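SLH domain-containing protein (PDB 4OJU) is of unknown function, but its leucine-rich repeats of the BspA type suggest a role in binding other proteins, and it also binds magnesium ions. Local coordinates at residues Phe16-Asp21 with Gln51-Thr56. Numbering follows the deposited sequence.
Sequences FEIWFD and QEYPVT
Phe16 opens the contact by meeting Val55, its side chain crossing the valine at about a right angle. The ring atom CE1 does most of the touching: it lies 3.5 Å from Val55 CG2 and 3.9 Å from Val55 CG1, so the ring reaches both methyls but sits closer to one. Two residues on, Ile18 packs against Tyr53. Its branch methyl CG2 stands over the middle of the phenol ring, 3.5 Å from the centroid and only 4° off the ring normal, a textbook CH-pi contact. CD1 of the other branch lies on the same side of the ring plane but past the CD1-CE1 edge, with Ile18 CD1 3.6 Å from Tyr53 CD1. Chi1 of -64° turns CG2 anti to the backbone N and over the ring, while a nearly extended chi2 (161°) carries CD1 out along the ring's edge. Tyr53 OH is hydrogen-bonded to Asp47 OD2, which gives the buried ring a polar tether at its far end. No hydrogen bond joins the two segments, and all four touching residues are buried: this is apolar packing between side chains. Val45 of strand 44-46 touches both Phe16 and Ile18, extending the same core. Strand 24-29 pairs with both 14-19 (antiparallel) and 52-58 (parallel); the contact thus packs an N-terminal strand against strand 52-58, in the part of the chain assigned to the BspA-type leucine-rich repeats.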
ATOM      1  N   PHE A  16      25.902  19.719   7.325  1.00 23.90           N
ATOM      2  CA  PHE A  16      26.098  18.780   8.415  1.00 22.58           C
ATOM      3  C   PHE A  16      26.055  19.464   9.739  1.00 28.02           C
ATOM      4  O   PHE A  16      26.594  20.577   9.880  1.00 28.05           O
ATOM      5  CB  PHE A  16      27.462  18.073   8.317  1.00 23.91           C
ATOM      6  CG  PHE A  16      27.684  17.266   7.081  1.00 24.94           C
ATOM      7  CD1 PHE A  16      27.271  15.936   7.013  1.00 27.24           C
ATOM      8  CD2 PHE A  16      28.309  17.826   5.976  1.00 26.22           C
ATOM      9  CE1 PHE A  16      27.464  15.191   5.846  1.00 28.80           C
ATOM     10  CE2 PHE A  16      28.523  17.078   4.832  1.00 28.99           C
ATOM     11  CZ  PHE A  16      28.094  15.764   4.765  1.00 27.54           C
ATOM     12  N   GLU A  17      25.486  18.769  10.737  1.00 22.98           N
ATOM     13  CA  GLU A  17      25.562  19.233  12.110  1.00 23.51           C
ATOM     14  C   GLU A  17      26.496  18.285  12.823  1.00 27.62           C
ATOM     15  O   GLU A  17      26.316  17.059  12.732  1.00 24.50           O
ATOM     16  CB  GLU A  17      24.194  19.298  12.782  1.00 24.57           C
ATOM     17  CG  GLU A  17      23.417  20.525  12.354  1.00 29.01           C
ATOM     18  CD  GLU A  17      22.021  20.633  12.922  1.00 43.38           C
ATOM     19  OE1 GLU A  17      21.504  19.618  13.438  1.00 36.42           O
ATOM     20  OE2 GLU A  17      21.430  21.730  12.823  1.00 42.81           O
ATOM     21  N   ILE A  18      27.544  18.828  13.429  1.00 24.77           N
ATOM     22  CA  ILE A  18      28.514  18.053  14.200  1.00 25.02           C
ATOM     23  C   ILE A  18      28.085  18.185  15.648  1.00 30.25           C
ATOM     24  O   ILE A  18      27.983  19.308  16.143  1.00 28.55           O
ATOM     25  CB  ILE A  18      29.975  18.540  13.945  1.00 28.30           C
ATOM     26  CG1 ILE A  18      30.372  18.299  12.470  1.00 28.68           C
ATOM     27  CG2 ILE A  18      30.965  17.877  14.907  1.00 29.43           C
ATOM     28  CD1 ILE A  18      31.575  19.149  12.026  1.00 33.08           C
ATOM     29  N   TRP A  19      27.859  17.042  16.315  1.00 27.63           N
ATOM     30  CA  TRP A  19      27.394  16.940  17.696  1.00 29.83           C
ATOM     31  C   TRP A  19      28.549  16.836  18.664  1.00 29.66           C
ATOM     32  O   TRP A  19      29.618  16.381  18.278  1.00 28.54           O
ATOM     33  CB  TRP A  19      26.512  15.692  17.812  1.00 30.29           C
ATOM     34  CG  TRP A  19      25.352  15.726  16.876  1.00 32.41           C
ATOM     35  CD1 TRP A  19      25.278  15.177  15.631  1.00 34.65           C
ATOM     36  CD2 TRP A  19      24.104  16.372  17.109  1.00 33.68           C
ATOM     37  NE1 TRP A  19      24.063  15.468  15.065  1.00 34.18           N
ATOM     38  CE2 TRP A  19      23.324  16.208  15.948  1.00 36.79           C
ATOM     39  CE3 TRP A  19      23.562  17.071  18.196  1.00 37.56           C
ATOM     40  CZ2 TRP A  19      22.018  16.701  15.848  1.00 37.17           C
ATOM     41  CZ3 TRP A  19      22.251  17.538  18.107  1.00 40.05           C
ATOM     42  CH2 TRP A  19      21.499  17.361  16.939  1.00 39.74           C
ATOM     43  N   PHE A  20      28.339  17.208  19.939  1.00 26.05           N
ATOM     44  CA  PHE A  20      29.361  17.076  20.958  1.00 26.57           C
ATOM     45  C   PHE A  20      29.735  15.586  21.234  1.00 32.88           C
ATOM     46  O   PHE A  20      30.810  15.344  21.773  1.00 31.70           O
ATOM     47  CB  PHE A  20      28.943  17.795  22.238  1.00 29.32           C
ATOM     48  CG  PHE A  20      29.239  19.279  22.172  1.00 30.64           C
ATOM     49  CD1 PHE A  20      30.543  19.751  22.267  1.00 33.43           C
ATOM     50  CD2 PHE A  20      28.213  20.203  21.993  1.00 30.57           C
ATOM     51  CE1 PHE A  20      30.812  21.121  22.196  1.00 33.85           C
ATOM     52  CE2 PHE A  20      28.485  21.574  21.922  1.00 32.18           C
ATOM     53  CZ  PHE A  20      29.780  22.022  22.016  1.00 31.41           C
ATOM     54  N   ASP A  21      28.924  14.594  20.786  1.00 31.44           N
ATOM     55  CA  ASP A  21      29.306  13.176  20.925  1.00 32.57           C
ATOM     56  C   ASP A  21      30.350  12.749  19.841  1.00 36.26           C
ATOM     57  O   ASP A  21      30.719  11.581  19.794  1.00 36.63           O
ATOM     58  CB  ASP A  21      28.078  12.247  20.914  1.00 33.66           C
ATOM     59  CG  ASP A  21      27.356  12.037  19.601  1.00 42.59           C
ATOM     60  OD1 ASP A  21      27.702  12.710  18.613  1.00 42.13           O
ATOM     61  OD2 ASP A  21      26.435  11.209  19.564  1.00 53.07           O
ATOM     62  N   GLN A  51      39.405  19.166  12.337  1.00 38.84           N
ATOM     63  CA  GLN A  51      39.047  17.886  12.967  1.00 37.88           C
ATOM     64  C   GLN A  51      38.013  17.159  12.096  1.00 39.16           C
ATOM     65  O   GLN A  51      37.046  17.775  11.643  1.00 36.46           O
ATOM     66  CB  GLN A  51      38.505  18.088  14.391  1.00 38.67           C
ATOM     67  CG  GLN A  51      38.323  16.779  15.165  1.00 45.46           C
ATOM     68  CD  GLN A  51      38.131  16.970  16.657  1.00 54.39           C
ATOM     69  OE1 GLN A  51      38.600  17.942  17.261  1.00 46.67           O
ATOM     70  NE2 GLN A  51      37.462  16.016  17.295  1.00 45.91           N
ATOM     71  N   GLU A  52      38.207  15.853  11.892  1.00 37.16           N
ATOM     72  CA  GLU A  52      37.338  15.004  11.079  1.00 36.57           C
ATOM     73  C   GLU A  52      36.329  14.232  11.933  1.00 37.61           C
ATOM     74  O   GLU A  52      36.691  13.682  12.979  1.00 38.80           O
ATOM     75  CB  GLU A  52      38.199  14.022  10.288  1.00 39.54           C
ATOM     76  CG  GLU A  52      37.943  14.073   8.801  1.00 58.94           C
ATOM     77  CD  GLU A  52      38.817  13.109   8.027  1.00 88.38           C
ATOM     78  OE1 GLU A  52      38.319  12.015   7.672  1.00 92.77           O
ATOM     79  OE2 GLU A  52      40.007  13.432   7.802  1.00 73.95           O
ATOM     80  N   TYR A  53      35.075  14.184  11.477  1.00 28.82           N
ATOM     81  CA  TYR A  53      33.971  13.516  12.179  1.00 27.14           C
ATOM     82  C   TYR A  53      33.247  12.570  11.256  1.00 31.63           C
ATOM     83  O   TYR A  53      32.961  12.955  10.119  1.00 32.41           O
ATOM     84  CB  TYR A  53      32.948  14.533  12.750  1.00 26.03           C
ATOM     85  CG  TYR A  53      33.562  15.568  13.649  1.00 27.24           C
ATOM     86  CD1 TYR A  53      34.085  16.746  13.125  1.00 29.45           C
ATOM     87  CD2 TYR A  53      33.649  15.364  15.022  1.00 28.48           C
ATOM     88  CE1 TYR A  53      34.678  17.701  13.947  1.00 31.58           C
ATOM     89  CE2 TYR A  53      34.234  16.313  15.854  1.00 30.90           C
ATOM     90  CZ  TYR A  53      34.756  17.472  15.309  1.00 34.95           C
ATOM     91  OH  TYR A  53      35.295  18.420  16.116  1.00 35.15           O
ATOM     92  N   PRO A  54      32.843  11.378  11.734  1.00 27.68           N
ATOM     93  CA  PRO A  54      32.111  10.467  10.853  1.00 26.70           C
ATOM     94  C   PRO A  54      30.651  10.908  10.660  1.00 28.36           C
ATOM     95  O   PRO A  54      30.019  11.410  11.589  1.00 26.68           O
ATOM     96  CB  PRO A  54      32.201   9.125  11.591  1.00 29.29           C
ATOM     97  CG  PRO A  54      32.291   9.482  13.041  1.00 33.63           C
ATOM     98  CD  PRO A  54      33.071  10.784  13.077  1.00 29.91           C
ATOM     99  N   VAL A  55      30.123  10.713   9.454  1.00 24.85           N
ATOM    100  CA  VAL A  55      28.723  11.016   9.133  1.00 23.09           C
ATOM    101  C   VAL A  55      27.931   9.769   9.512  1.00 24.94           C
ATOM    102  O   VAL A  55      27.940   8.781   8.776  1.00 23.99           O
ATOM    103  CB  VAL A  55      28.564  11.413   7.646  1.00 25.59           C
ATOM    104  CG1 VAL A  55      27.088  11.640   7.302  1.00 23.92           C
ATOM    105  CG2 VAL A  55      29.419  12.647   7.319  1.00 25.48           C
ATOM    106  N   THR A  56      27.287   9.794  10.663  1.00 21.33           N
ATOM    107  CA  THR A  56      26.638   8.581  11.168  1.00 21.70           C
ATOM    108  C   THR A  56      25.124   8.554  10.960  1.00 23.75           C
ATOM    109  O   THR A  56      24.496   7.502  11.146  1.00 23.71           O
ATOM    110  CB  THR A  56      26.967   8.420  12.661  1.00 24.01           C
ATOM    111  OG1 THR A  56      26.397   9.513  13.368  1.00 24.88           O
ATOM    112  CG2 THR A  56      28.492   8.334  12.934  1.00 18.87           C
TER